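Local coordinates for protein terminal oxygenase component of carbazole 1,9a-dioxygenase (Sphingomonas, PDB 3GKQ) that probably catalyses the dioxygenation of carbazole as the terminal oxygenase of a Rieske non-heme iron system, carrying a [2Fe-2S] cluster and a mononuclear iron, at residues A[131-136]-A[155-160]; A[215-220]-A[227-232]; A[270-275]-A[282-287]. All coordinates share one frame; numbering follows the deposited sequence.

Interaction 1 of 3, residues A[131-136]-A[155-160]; sequences EEKGLV and GFLDAD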
ATOM      1  N   GLU A 131       4.362  21.032  31.039  1.00 36.70           N
ATOM      2  CA  GLU A 131       3.191  20.258  31.406  1.00 37.43           C
ATOM      3  C   GLU A 131       2.203  21.183  32.096  1.00 37.80           C
ATOM      4  O   GLU A 131       2.457  21.675  33.194  1.00 37.76           O
ATOM      5  CB  GLU A 131       3.608  19.104  32.316  1.00 36.98           C
ATOM      6  CG  GLU A 131       2.488  18.187  32.742  1.00 38.81           C
ATOM      7  CD  GLU A 131       3.018  16.883  33.299  1.00 38.81           C
ATOM      8  OE1 GLU A 131       4.150  16.887  33.822  1.00 39.11           O
ATOM      9  OE2 GLU A 131       2.307  15.861  33.222  1.00 38.56           O
ATOM     10  N   GLU A 132       1.082  21.436  31.430  1.00 38.57           N
ATOM     11  CA  GLU A 132       0.057  22.322  31.963  1.00 38.16           C
ATOM     12  C   GLU A 132      -1.326  21.812  31.600  1.00 37.93           C
ATOM     13  O   GLU A 132      -1.512  21.161  30.567  1.00 37.15           O
ATOM     14  CB  GLU A 132       0.206  23.733  31.384  1.00 40.85           C
ATOM     15  CG  GLU A 132       1.583  24.370  31.521  1.00 44.95           C
ATOM     16  CD  GLU A 132       1.957  24.661  32.957  1.00 48.86           C
ATOM     17  OE1 GLU A 132       1.072  25.086  33.728  1.00 49.56           O
ATOM     18  OE2 GLU A 132       3.141  24.476  33.312  1.00 52.42           O
ATOM     19  N   LYS A 133      -2.295  22.122  32.454  1.00 36.69           N
ATOM     20  CA  LYS A 133      -3.681  21.740  32.227  1.00 35.34           C
ATOM     21  C   LYS A 133      -3.879  20.279  31.853  1.00 34.84           C
ATOM     22  O   LYS A 133      -4.729  19.960  31.024  1.00 35.34           O
ATOM     23  CB  LYS A 133      -4.281  22.631  31.139  1.00 35.42           C
ATOM     24  CG  LYS A 133      -4.236  24.108  31.472  1.00 36.07           C
ATOM     25  CD  LYS A 133      -4.967  24.384  32.782  1.00 37.25           C
ATOM     26  CE  LYS A 133      -4.882  25.847  33.175  1.00 37.01           C
ATOM     27  NZ  LYS A 133      -5.571  26.093  34.473  1.00 38.42           N
ATOM     28  N   GLY A 134      -3.095  19.399  32.465  1.00 34.26           N
ATOM     29  CA  GLY A 134      -3.220  17.979  32.194  1.00 34.16           C
ATOM     30  C   GLY A 134      -2.664  17.530  30.855  1.00 34.50           C
ATOM     31  O   GLY A 134      -2.954  16.425  30.402  1.00 35.12           O
ATOM     32  N   LEU A 135      -1.856  18.374  30.226  1.00 33.79           N
ATOM     33  CA  LEU A 135      -1.270  18.036  28.931  1.00 34.17           C
ATOM     34  C   LEU A 135       0.244  18.177  28.927  1.00 33.27           C
ATOM     35  O   LEU A 135       0.801  19.044  29.598  1.00 32.53           O
ATOM     36  CB  LEU A 135      -1.839  18.943  27.836  1.00 32.32           C
ATOM     37  CG  LEU A 135      -3.319  18.829  27.483  1.00 31.88           C
ATOM     38  CD1 LEU A 135      -3.724  20.019  26.620  1.00 30.86           C
ATOM     39  CD2 LEU A 135      -3.574  17.515  26.759  1.00 30.74           C
ATOM     40  N   VAL A 136       0.904  17.314  28.165  1.00 33.72           N
ATOM     41  CA  VAL A 136       2.352  17.382  28.038  1.00 33.66           C
ATOM     42  C   VAL A 136       2.658  18.016  26.684  1.00 32.32           C
ATOM     43  O   VAL A 136       2.336  17.446  25.639  1.00 33.98           O
ATOM     44  CB  VAL A 136       2.999  15.974  28.109  1.00 35.63           C
ATOM     45  CG1 VAL A 136       2.254  15.013  27.204  1.00 41.28           C
ATOM     46  CG2 VAL A 136       4.461  16.047  27.681  1.00 34.94           C
ATOM     47  N   GLY A 155      -6.417  32.643  27.519  1.00 36.84           N
ATOM     48  CA  GLY A 155      -7.150  32.105  28.652  1.00 37.01           C
ATOM     49  C   GLY A 155      -7.020  30.619  28.931  1.00 37.80           C
ATOM     50  O   GLY A 155      -7.514  30.137  29.954  1.00 36.96           O
ATOM     51  N   PHE A 156      -6.366  29.878  28.043  1.00 36.24           N
ATOM     52  CA  PHE A 156      -6.223  28.446  28.267  1.00 35.24           C
ATOM     53  C   PHE A 156      -5.412  28.143  29.524  1.00 35.01           C
ATOM     54  O   PHE A 156      -5.668  27.155  30.213  1.00 35.50           O
ATOM     55  CB  PHE A 156      -5.554  27.764  27.073  1.00 33.14           C
ATOM     56  CG  PHE A 156      -5.435  26.277  27.228  1.00 31.54           C
ATOM     57  CD1 PHE A 156      -6.568  25.470  27.174  1.00 30.43           C
ATOM     58  CD2 PHE A 156      -4.199  25.685  27.470  1.00 28.48           C
ATOM     59  CE1 PHE A 156      -6.473  24.098  27.361  1.00 29.91           C
ATOM     60  CE2 PHE A 156      -4.095  24.313  27.659  1.00 29.46           C
ATOM     61  CZ  PHE A 156      -5.232  23.517  27.605  1.00 28.61           C
ATOM     62  N   LEU A 157      -4.435  28.991  29.821  1.00 36.52           N
ATOM     63  CA  LEU A 157      -3.587  28.781  30.986  1.00 38.63           C
ATOM     64  C   LEU A 157      -4.039  29.527  32.242  1.00 39.72           C
ATOM     65  O   LEU A 157      -3.286  29.614  33.210  1.00 41.43           O
ATOM     66  CB  LEU A 157      -2.140  29.164  30.655  1.00 37.81           C
ATOM     67  CG  LEU A 157      -1.489  28.419  29.483  1.00 37.65           C
ATOM     68  CD1 LEU A 157      -0.109  28.993  29.217  1.00 35.66           C
ATOM     69  CD2 LEU A 157      -1.399  26.932  29.794  1.00 35.60           C
ATOM     70  N   ASP A 158      -5.258  30.062  32.238  1.00 41.04           N
ATOM     71  CA  ASP A 158      -5.749  30.771  33.420  1.00 41.74           C
ATOM     72  C   ASP A 158      -5.719  29.840  34.630  1.00 41.46           C
ATOM     73  O   ASP A 158      -6.094  28.672  34.539  1.00 40.77           O
ATOM     74  CB  ASP A 158      -7.171  31.291  33.202  1.00 41.57           C
ATOM     75  CG  ASP A 158      -7.218  32.491  32.278  1.00 42.06           C
ATOM     76  OD1 ASP A 158      -6.154  33.108  32.051  1.00 42.68           O
ATOM     77  OD2 ASP A 158      -8.316  32.826  31.786  1.00 42.10           O
ATOM     78  N   ALA A 159      -5.272  30.373  35.761  1.00 42.08           N
ATOM     79  CA  ALA A 159      -5.162  29.600  36.994  1.00 42.47           C
ATOM     80  C   ALA A 159      -6.443  28.890  37.422  1.00 42.17           C
ATOM     81  O   ALA A 159      -6.401  27.742  37.864  1.00 43.44           O
ATOM     82  CB  ALA A 159      -4.674  30.508  38.123  1.00 43.57           C
ATOM     83  N   ASP A 160      -7.579  29.564  37.280  1.00 42.62           N
ATOM     84  CA  ASP A 160      -8.859  29.000  37.697  1.00 43.89           C
ATOM     85  C   ASP A 160      -9.588  28.162  36.650  1.00 43.68           C
ATOM     86  O   ASP A 160     -10.749  27.787  36.849  1.00 42.66           O
ATOM     87  CB  ASP A 160      -9.779  30.130  38.165  1.00 47.65           C
ATOM     88  CG  ASP A 160     -10.150  31.079  37.039  1.00 52.61           C
ATOM     89  OD1 ASP A 160      -9.278  31.372  36.193  1.00 56.25           O
ATOM     90  OD2 ASP A 160     -11.311  31.543  37.006  1.00 54.00           O
TER

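Interaction 2 of 3, residues A[215-220]-A[227-232]; sequences LTRSVT and GVFDLL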
ATOM      1  N   LEU A 215     -15.906  40.815   9.198  1.00 45.68           N
ATOM      2  CA  LEU A 215     -16.230  39.420   9.486  1.00 45.13           C
ATOM      3  C   LEU A 215     -15.132  38.784  10.330  1.00 45.06           C
ATOM      4  O   LEU A 215     -15.336  37.743  10.949  1.00 47.53           O
ATOM      5  CB  LEU A 215     -16.395  38.621   8.184  1.00 42.53           C
ATOM      6  CG  LEU A 215     -17.522  39.019   7.226  1.00 41.65           C
ATOM      7  CD1 LEU A 215     -17.536  38.069   6.036  1.00 41.34           C
ATOM      8  CD2 LEU A 215     -18.864  38.981   7.954  1.00 39.05           C
ATOM      9  N   THR A 216     -13.965  39.413  10.353  1.00 43.93           N
ATOM     10  CA  THR A 216     -12.855  38.883  11.124  1.00 43.04           C
ATOM     11  C   THR A 216     -12.021  39.988  11.745  1.00 42.32           C
ATOM     12  O   THR A 216     -12.123  41.157  11.366  1.00 39.50           O
ATOM     13  CB  THR A 216     -11.906  38.025  10.245  1.00 44.10           C
ATOM     14  OG1 THR A 216     -11.253  38.866   9.283  1.00 44.14           O
ATOM     15  CG2 THR A 216     -12.678  36.936   9.516  1.00 43.08           C
ATOM     16  N   ARG A 217     -11.197  39.594  12.709  1.00 41.41           N
ATOM     17  CA  ARG A 217     -10.284  40.496  13.388  1.00 42.90           C
ATOM     18  C   ARG A 217      -9.023  39.682  13.648  1.00 42.18           C
ATOM     19  O   ARG A 217      -9.097  38.571  14.165  1.00 43.16           O
ATOM     20  CB  ARG A 217     -10.877  40.987  14.713  1.00 43.95           C
ATOM     21  CG  ARG A 217      -9.974  41.969  15.453  1.00 47.56           C
ATOM     22  CD  ARG A 217     -10.721  42.705  16.565  1.00 49.80           C
ATOM     23  NE  ARG A 217     -11.116  41.834  17.673  1.00 50.71           N
ATOM     24  CZ  ARG A 217     -10.271  41.336  18.572  1.00 51.91           C
ATOM     25  NH1 ARG A 217      -8.974  41.617  18.501  1.00 51.34           N
ATOM     26  NH2 ARG A 217     -10.726  40.562  19.550  1.00 51.95           N
ATOM     27  N   SER A 218      -7.872  40.223  13.267  1.00 43.14           N
ATOM     28  CA  SER A 218      -6.607  39.532  13.473  1.00 44.21           C
ATOM     29  C   SER A 218      -5.828  40.131  14.634  1.00 46.17           C
ATOM     30  O   SER A 218      -5.932  41.329  14.916  1.00 47.35           O
ATOM     31  CB  SER A 218      -5.749  39.597  12.206  1.00 43.63           C
ATOM     32  OG  SER A 218      -6.318  38.831  11.159  1.00 45.63           O
ATOM     33  N   VAL A 219      -5.050  39.283  15.299  1.00 46.25           N
ATOM     34  CA  VAL A 219      -4.214  39.679  16.427  1.00 45.70           C
ATOM     35  C   VAL A 219      -2.806  39.236  16.051  1.00 46.04           C
ATOM     36  O   VAL A 219      -2.542  38.040  15.915  1.00 45.79           O
ATOM     37  CB  VAL A 219      -4.649  38.959  17.713  1.00 45.32           C
ATOM     38  CG1 VAL A 219      -3.794  39.411  18.882  1.00 46.45           C
ATOM     39  CG2 VAL A 219      -6.116  39.237  17.985  1.00 44.80           C
ATOM     40  N   THR A 220      -1.899  40.190  15.879  1.00 46.04           N
ATOM     41  CA  THR A 220      -0.547  39.845  15.474  1.00 47.64           C
ATOM     42  C   THR A 220       0.576  40.487  16.288  1.00 47.94           C
ATOM     43  O   THR A 220       1.727  40.516  15.849  1.00 47.35           O
ATOM     44  CB  THR A 220      -0.345  40.176  13.979  1.00 48.39           C
ATOM     45  OG1 THR A 220       0.948  39.727  13.562  1.00 52.62           O
ATOM     46  CG2 THR A 220      -0.454  41.679  13.738  1.00 46.68           C
ATOM     47  N   GLY A 227      -3.592  35.048  16.207  1.00 32.21           N
ATOM     48  CA  GLY A 227      -4.687  34.298  15.627  1.00 31.86           C
ATOM     49  C   GLY A 227      -5.746  35.162  14.985  1.00 32.24           C
ATOM     50  O   GLY A 227      -5.558  36.369  14.804  1.00 29.81           O
ATOM     51  N   VAL A 228      -6.870  34.535  14.651  1.00 31.61           N
ATOM     52  CA  VAL A 228      -7.977  35.223  14.002  1.00 30.93           C
ATOM     53  C   VAL A 228      -9.286  34.976  14.737  1.00 31.23           C
ATOM     54  O   VAL A 228      -9.563  33.857  15.170  1.00 31.06           O
ATOM     55  CB  VAL A 228      -8.149  34.731  12.544  1.00 31.10           C
ATOM     56  CG1 VAL A 228      -9.266  35.509  11.855  1.00 31.27           C
ATOM     57  CG2 VAL A 228      -6.834  34.875  11.785  1.00 30.02           C
ATOM     58  N   PHE A 229     -10.080  36.032  14.883  1.00 31.54           N
ATOM     59  CA  PHE A 229     -11.378  35.939  15.538  1.00 32.56           C
ATOM     60  C   PHE A 229     -12.436  35.898  14.450  1.00 33.07           C
ATOM     61  O   PHE A 229     -12.417  36.704  13.519  1.00 32.05           O
ATOM     62  CB  PHE A 229     -11.632  37.161  16.433  1.00 33.14           C
ATOM     63  CG  PHE A 229     -10.983  37.075  17.782  1.00 33.71           C
ATOM     64  CD1 PHE A 229     -11.540  36.288  18.786  1.00 33.85           C
ATOM     65  CD2 PHE A 229      -9.807  37.766  18.048  1.00 34.70           C
ATOM     66  CE1 PHE A 229     -10.932  36.193  20.037  1.00 34.31           C
ATOM     67  CE2 PHE A 229      -9.192  37.676  19.295  1.00 34.49           C
ATOM     68  CZ  PHE A 229      -9.757  36.887  20.290  1.00 33.93           C
ATOM     69  N   ASP A 230     -13.355  34.950  14.559  1.00 34.49           N
ATOM     70  CA  ASP A 230     -14.422  34.839  13.585  1.00 37.77           C
ATOM     71  C   ASP A 230     -15.563  35.736  14.043  1.00 39.66           C
ATOM     72  O   ASP A 230     -16.217  35.467  15.054  1.00 37.91           O
ATOM     73  CB  ASP A 230     -14.869  33.384  13.469  1.00 39.15           C
ATOM     74  CG  ASP A 230     -16.137  33.227  12.670  1.00 41.59           C
ATOM     75  OD1 ASP A 230     -16.392  34.055  11.769  1.00 41.87           O
ATOM     76  OD2 ASP A 230     -16.874  32.255  12.938  1.00 46.73           O
ATOM     77  N   LEU A 231     -15.776  36.814  13.293  1.00 42.70           N
ATOM     78  CA  LEU A 231     -16.806  37.799  13.601  1.00 44.76           C
ATOM     79  C   LEU A 231     -18.024  37.738  12.669  1.00 45.54           C
ATOM     80  O   LEU A 231     -18.686  38.753  12.447  1.00 46.54           O
ATOM     81  CB  LEU A 231     -16.200  39.205  13.537  1.00 43.28           C
ATOM     82  CG  LEU A 231     -14.961  39.511  14.390  1.00 45.39           C
ATOM     83  CD1 LEU A 231     -14.508  40.941  14.101  1.00 43.18           C
ATOM     84  CD2 LEU A 231     -15.269  39.339  15.881  1.00 43.09           C
ATOM     85  N   LEU A 232     -18.315  36.562  12.121  1.00 45.86           N
ATOM     86  CA  LEU A 232     -19.459  36.413  11.224  1.00 46.45           C
ATOM     87  C   LEU A 232     -20.733  36.458  12.073  1.00 49.18           C
ATOM     88  O   LEU A 232     -21.754  37.017  11.662  1.00 49.36           O
ATOM     89  CB  LEU A 232     -19.378  35.075  10.480  1.00 43.96           C
ATOM     90  CG  LEU A 232     -20.134  34.890   9.153  1.00 45.03           C
ATOM     91  CD1 LEU A 232     -20.062  33.431   8.737  1.00 39.78           C
ATOM     92  CD2 LEU A 232     -21.581  35.306   9.286  1.00 45.35           C
TER
HETATM   93  O   HOH W   1     -15.944  35.377   9.766  1.00 36.40           O

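Interaction 3 of 3, residues A[270-275]-A[282-287]; sequences VLKVDP and TQFEWY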
ATOM      1  N   VAL A 270      -4.585  25.966  16.695  1.00 30.12           N
ATOM      2  CA  VAL A 270      -5.471  25.537  17.772  1.00 31.46           C
ATOM      3  C   VAL A 270      -6.738  26.387  17.810  1.00 32.27           C
ATOM      4  O   VAL A 270      -6.683  27.617  17.731  1.00 31.73           O
ATOM      5  CB  VAL A 270      -4.737  25.597  19.135  1.00 32.08           C
ATOM      6  CG1 VAL A 270      -4.093  26.949  19.314  1.00 36.33           C
ATOM      7  CG2 VAL A 270      -5.702  25.311  20.268  1.00 32.53           C
ATOM      8  N   LEU A 271      -7.876  25.714  17.927  1.00 31.81           N
ATOM      9  CA  LEU A 271      -9.172  26.378  17.941  1.00 33.80           C
ATOM     10  C   LEU A 271      -9.721  26.644  19.339  1.00 34.99           C
ATOM     11  O   LEU A 271      -9.443  25.903  20.287  1.00 35.50           O
ATOM     12  CB  LEU A 271     -10.185  25.529  17.176  1.00 32.62           C
ATOM     13  CG  LEU A 271     -11.586  26.100  16.936  1.00 33.66           C
ATOM     14  CD1 LEU A 271     -11.544  27.086  15.779  1.00 33.75           C
ATOM     15  CD2 LEU A 271     -12.547  24.961  16.612  1.00 32.41           C
ATOM     16  N   LYS A 272     -10.495  27.720  19.451  1.00 35.56           N
ATOM     17  CA  LYS A 272     -11.148  28.087  20.703  1.00 35.24           C
ATOM     18  C   LYS A 272     -12.591  28.467  20.390  1.00 35.69           C
ATOM     19  O   LYS A 272     -12.842  29.436  19.669  1.00 35.51           O
ATOM     20  CB  LYS A 272     -10.452  29.270  21.381  1.00 34.26           C
ATOM     21  CG  LYS A 272     -11.154  29.702  22.678  1.00 35.63           C
ATOM     22  CD  LYS A 272     -10.479  30.892  23.335  1.00 35.25           C
ATOM     23  CE  LYS A 272     -11.254  31.357  24.566  1.00 35.15           C
ATOM     24  NZ  LYS A 272     -10.617  32.553  25.193  1.00 34.59           N
ATOM     25  N   VAL A 273     -13.531  27.687  20.914  1.00 36.05           N
ATOM     26  CA  VAL A 273     -14.955  27.946  20.708  1.00 36.94           C
ATOM     27  C   VAL A 273     -15.523  28.329  22.071  1.00 38.28           C
ATOM     28  O   VAL A 273     -15.513  27.529  23.012  1.00 36.56           O
ATOM     29  CB  VAL A 273     -15.671  26.699  20.167  1.00 36.41           C
ATOM     30  CG1 VAL A 273     -17.121  27.019  19.866  1.00 36.48           C
ATOM     31  CG2 VAL A 273     -14.965  26.207  18.904  1.00 36.49           C
ATOM     32  N   ASP A 274     -16.014  29.559  22.179  1.00 39.26           N
ATOM     33  CA  ASP A 274     -16.527  30.048  23.448  1.00 40.66           C
ATOM     34  C   ASP A 274     -17.886  30.745  23.365  1.00 40.19           C
ATOM     35  O   ASP A 274     -18.051  31.720  22.629  1.00 40.08           O
ATOM     36  CB  ASP A 274     -15.487  30.993  24.046  1.00 42.04           C
ATOM     37  CG  ASP A 274     -15.738  31.295  25.500  1.00 44.18           C
ATOM     38  OD1 ASP A 274     -16.238  30.402  26.218  1.00 42.63           O
ATOM     39  OD2 ASP A 274     -15.411  32.423  25.929  1.00 46.30           O
ATOM     40  N   PRO A 275     -18.887  30.234  24.104  1.00 39.41           N
ATOM     41  CA  PRO A 275     -18.815  29.051  24.971  1.00 37.29           C
ATOM     42  C   PRO A 275     -19.283  27.824  24.194  1.00 36.06           C
ATOM     43  O   PRO A 275     -20.008  27.952  23.211  1.00 36.39           O
ATOM     44  CB  PRO A 275     -19.768  29.408  26.102  1.00 39.21           C
ATOM     45  CG  PRO A 275     -20.872  30.101  25.357  1.00 39.01           C
ATOM     46  CD  PRO A 275     -20.115  31.006  24.388  1.00 39.39           C
ATOM     47  N   THR A 282     -15.929  25.987  27.718  1.00 35.89           N
ATOM     48  CA  THR A 282     -15.160  26.532  26.607  1.00 35.01           C
ATOM     49  C   THR A 282     -14.399  25.367  25.990  1.00 33.51           C
ATOM     50  O   THR A 282     -13.752  24.595  26.700  1.00 32.96           O
ATOM     51  CB  THR A 282     -14.149  27.602  27.070  1.00 36.67           C
ATOM     52  OG1 THR A 282     -14.854  28.733  27.595  1.00 36.56           O
ATOM     53  CG2 THR A 282     -13.287  28.063  25.899  1.00 36.96           C
ATOM     54  N   GLN A 283     -14.481  25.230  24.674  1.00 31.88           N
ATOM     55  CA  GLN A 283     -13.792  24.139  24.007  1.00 31.52           C
ATOM     56  C   GLN A 283     -12.537  24.598  23.270  1.00 31.21           C
ATOM     57  O   GLN A 283     -12.542  25.620  22.580  1.00 30.09           O
ATOM     58  CB  GLN A 283     -14.736  23.434  23.035  1.00 31.70           C
ATOM     59  CG  GLN A 283     -14.141  22.169  22.439  1.00 32.30           C
ATOM     60  CD  GLN A 283     -15.181  21.311  21.758  1.00 34.93           C
ATOM     61  OE1 GLN A 283     -16.291  21.155  22.261  1.00 34.59           O
ATOM     62  NE2 GLN A 283     -14.825  20.734  20.613  1.00 34.33           N
ATOM     63  N   PHE A 284     -11.468  23.825  23.434  1.00 30.77           N
ATOM     64  CA  PHE A 284     -10.178  24.098  22.803  1.00 30.41           C
ATOM     65  C   PHE A 284      -9.804  22.857  21.990  1.00 30.43           C
ATOM     66  O   PHE A 284      -9.897  21.737  22.495  1.00 31.30           O
ATOM     67  CB  PHE A 284      -9.108  24.337  23.871  1.00 30.47           C
ATOM     68  CG  PHE A 284      -9.421  25.471  24.813  1.00 32.79           C
ATOM     69  CD1 PHE A 284      -9.050  26.776  24.504  1.00 32.49           C
ATOM     70  CD2 PHE A 284     -10.062  25.226  26.025  1.00 33.71           C
ATOM     71  CE1 PHE A 284      -9.308  27.824  25.391  1.00 35.01           C
ATOM     72  CE2 PHE A 284     -10.325  26.268  26.918  1.00 33.76           C
ATOM     73  CZ  PHE A 284      -9.946  27.569  26.600  1.00 32.81           C
ATOM     74  N   GLU A 285      -9.383  23.048  20.742  1.00 29.84           N
ATOM     75  CA  GLU A 285      -9.008  21.914  19.897  1.00 29.96           C
ATOM     76  C   GLU A 285      -7.650  22.084  19.226  1.00 28.70           C
ATOM     77  O   GLU A 285      -7.329  23.159  18.724  1.00 28.68           O
ATOM     78  CB  GLU A 285     -10.038  21.691  18.786  1.00 31.65           C
ATOM     79  CG  GLU A 285     -11.476  21.571  19.234  1.00 36.62           C
ATOM     80  CD  GLU A 285     -12.367  21.030  18.132  1.00 38.94           C
ATOM     81  OE1 GLU A 285     -12.185  21.429  16.958  1.00 38.30           O
ATOM     82  OE2 GLU A 285     -13.251  20.205  18.440  1.00 40.08           O
ATOM     83  N   TRP A 286      -6.869  21.006  19.217  1.00 27.85           N
ATOM     84  CA  TRP A 286      -5.557  20.978  18.569  1.00 26.13           C
ATOM     85  C   TRP A 286      -5.638  19.950  17.444  1.00 26.13           C
ATOM     86  O   TRP A 286      -6.386  18.975  17.533  1.00 24.77           O
ATOM     87  CB  TRP A 286      -4.462  20.542  19.550  1.00 27.07           C
ATOM     88  CG  TRP A 286      -3.842  21.654  20.358  1.00 28.99           C
ATOM     89  CD1 TRP A 286      -2.692  22.331  20.071  1.00 27.83           C
ATOM     90  CD2 TRP A 286      -4.325  22.193  21.596  1.00 28.00           C
ATOM     91  NE1 TRP A 286      -2.423  23.255  21.056  1.00 27.11           N
ATOM     92  CE2 TRP A 286      -3.412  23.191  22.005  1.00 29.20           C
ATOM     93  CE3 TRP A 286      -5.444  21.929  22.400  1.00 29.73           C
ATOM     94  CZ2 TRP A 286      -3.578  23.926  23.184  1.00 29.23           C
ATOM     95  CZ3 TRP A 286      -5.613  22.659  23.573  1.00 29.45           C
ATOM     96  CH2 TRP A 286      -4.681  23.646  23.953  1.00 30.86           C
ATOM     97  N   TYR A 287      -4.868  20.182  16.387  1.00 25.07           N
ATOM     98  CA  TYR A 287      -4.805  19.287  15.239  1.00 24.79           C
ATOM     99  C   TYR A 287      -3.306  19.129  15.022  1.00 25.42           C
ATOM    100  O   TYR A 287      -2.730  19.745  14.131  1.00 25.65           O
ATOM    101  CB  TYR A 287      -5.445  19.952  14.024  1.00 25.00           C
ATOM    102  CG  TYR A 287      -6.773  20.590  14.334  1.00 27.29           C
ATOM    103  CD1 TYR A 287      -7.938  19.827  14.407  1.00 28.74           C
ATOM    104  CD2 TYR A 287      -6.859  21.952  14.602  1.00 29.27           C
ATOM    105  CE1 TYR A 287      -9.163  20.413  14.744  1.00 30.63           C
ATOM    106  CE2 TYR A 287      -8.071  22.544  14.940  1.00 30.99           C
ATOM    107  CZ  TYR A 287      -9.216  21.771  15.009  1.00 31.38           C
ATOM    108  OH  TYR A 287     -10.410  22.367  15.344  1.00 33.40           O
TER

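Interaction 1 of 3, residues A[131-136]-A[155-160]
Lys133 NZ reaches the carbonyl oxygen of Asp158 at 2.6 Å, and the same ammonium also gives a hydrogen bond to the carbonyl of Leu161, just past the end of the 155-160 loop. Two backbone carbonyls thus grip one charged nitrogen, which pins the turn to the loop by its side chain. The donor meets Asp158 O at a C=O...N angle of 151°, tilted from the carbonyl plane. The carboxylate of Asp160 stays at a distance, with OD1 6.7 Å from Lys133 NZ, and forms its salt bridge with Arg304 instead.

On the way to that bond the lysine's aliphatic chain runs past Phe156, the two side chains sliding by each other in opposite directions. A bend at chi2 (-58°) turns the chain beyond CG toward the loop backbone. Lys133 CB touches Phe156 CZ at 3.8 Å, and CG makes an off-centre CH-pi contact, 4.3 Å from the ring centroid. Farther along, Lys133 CE packs on Phe156 O at 3.3 Å. Leu135 approaches the same ring at about a right angle, its CD1 3.9 Å from Phe156 CZ, while Leu157 CD2 rests on Glu132 CB.

Lys133 can reach out because it sits at a corner of the type I' turn from Glu132 to Leu135, the two-residue loop of a beta hairpin. That hairpin joins strands 129-132 and 135-140, and the loop it meets leads into strand 161-170. Leu135 packs on Leu298 and Met300 of strand 294-304, and both Lys133 and Phe156 touch Val163 of strand 161-170.

Interaction 2 of 3, residues A[215-220]-A[227-232]
The guanidinium of Arg217 lies over one face of the Phe229 ring, the two residues being a directly paired couple of a two-stranded hairpin. The two side chains run side by side in the same direction, their planes 27° apart. Arg217 NH2 comes closest, 3.3 Å from both Phe229 CE2 and CD2, and stands toward the rim of the ring instead of over its middle. Arg217 CG is anti to the backbone N (chi1 -178°), and a bend at chi3 (68°) folds the guanidinium back over the ring. Val219 CG2 meets the ring edge near its plane, 3.7 Å from Phe229 CE2, so the aromatic is held on one face and at one edge by its neighbours on strand 216-219.

Strands 216-219 and 227-230 form an antiparallel beta hairpin at the end of the seven-stranded sheet of the catalytic domain, with 216-219 its outermost strand in this chain. Arg217 and Phe229 are a hydrogen-bonded pair: Phe229 N gives a nearly straight bond to Arg217 O at 2.8 Å, and Arg217 N bonds Phe229 O in return. Val219 and Gly227 likewise exchange two bonds. The other sheet face carries Thr216, Ser218, Val228 and Asp230; Thr216 and Ser218 lean on Glu365 of helix 361-373, Val228 on Phe182.

Where the ladder ends, Leu231 N bonds Leu215 O at 2.6 Å, and Leu231 CD1 packs 3.7 Å from Arg217 CB. Asp230 OD1 takes the backbone N-H of Leu232 at 3.2 Å, an Asx turn. The Asp230 side chain lies about 8 Å from that of the iron ligand His186.

Interaction 3 of 3, residues A[270-275]-A[282-287]
Val270 CG2 sits squarely over one face of Trp286, 3.7 Å from the centroid of the six-membered ring and close to its normal. This is a CH-pi contact: CG2, anti to the backbone N, stands over the middle of the indole face, and the two side chains point the same way from adjacent strands. Phe156 packs edge-to-face with Trp286, and Leu298 and Met300 add to its surroundings. An alanine in place of Trp286 would probably open a gap beside Val270 and leave Phe156 without one of its aromatic partners. Next along this face, Lys272 CG lies 3.8 Å from Phe284 CE1, its extended chain carrying NZ on to a hydrogen bond with Pro154 O.

The face with Leu271 and Glu285 is also buried, but more polar. Leu271 CD2 touches Glu285 OE1 and Tyr287 OH, both at 3.6 Å. Tyr287 OH donates to Glu285 OE1 at 2.6 Å, from the anti side of the carboxylate. Glu285 OE2 is hydrogen-bonded to Tyr297 OH and weakly to Gln283 NE2, whose other partner is Asn331 OD1. Both carboxylate oxygens thus have hydrogen-bond partners.

Toward the turn the contact is less buried: Val273, Asp274 and Thr282 are all partly exposed. There Thr282 OG1 donates to Asp274 OD1 at 2.6 Å from above the carboxylate plane. Val273 and Gln283 exchange two backbone bonds, as do Leu271 and Glu285.

This is a central antiparallel hairpin of the sheet in the helix-grip, Bet v 1-like catalytic domain of Rieske oxygenases. Its Glu285 side chain lies about 6 Å from the mononuclear iron held by His186, His190 and Asp334.

Interaction 3 is the core contact, with seven of its eleven touching residues buried; interactions 1 and 2 are only partly buried. Interactions 2 and 3 are both antiparallel hairpins of one seven-stranded sheet, separated by strand 262-266, and neither touches the other. Interaction 1 instead fastens a turn to a loop through a lysine. It meets interaction 3 directly: Phe156 packs against Phe284 and Trp286, making a shared aromatic cluster. The chemistry follows position: aromatic packing and a buried carboxylate network near the iron in interaction 3, a guanidinium laid over a phenylalanine ring at the sheet's end in interaction 2, and a single charged grip on backbone carbonyls in interaction 1.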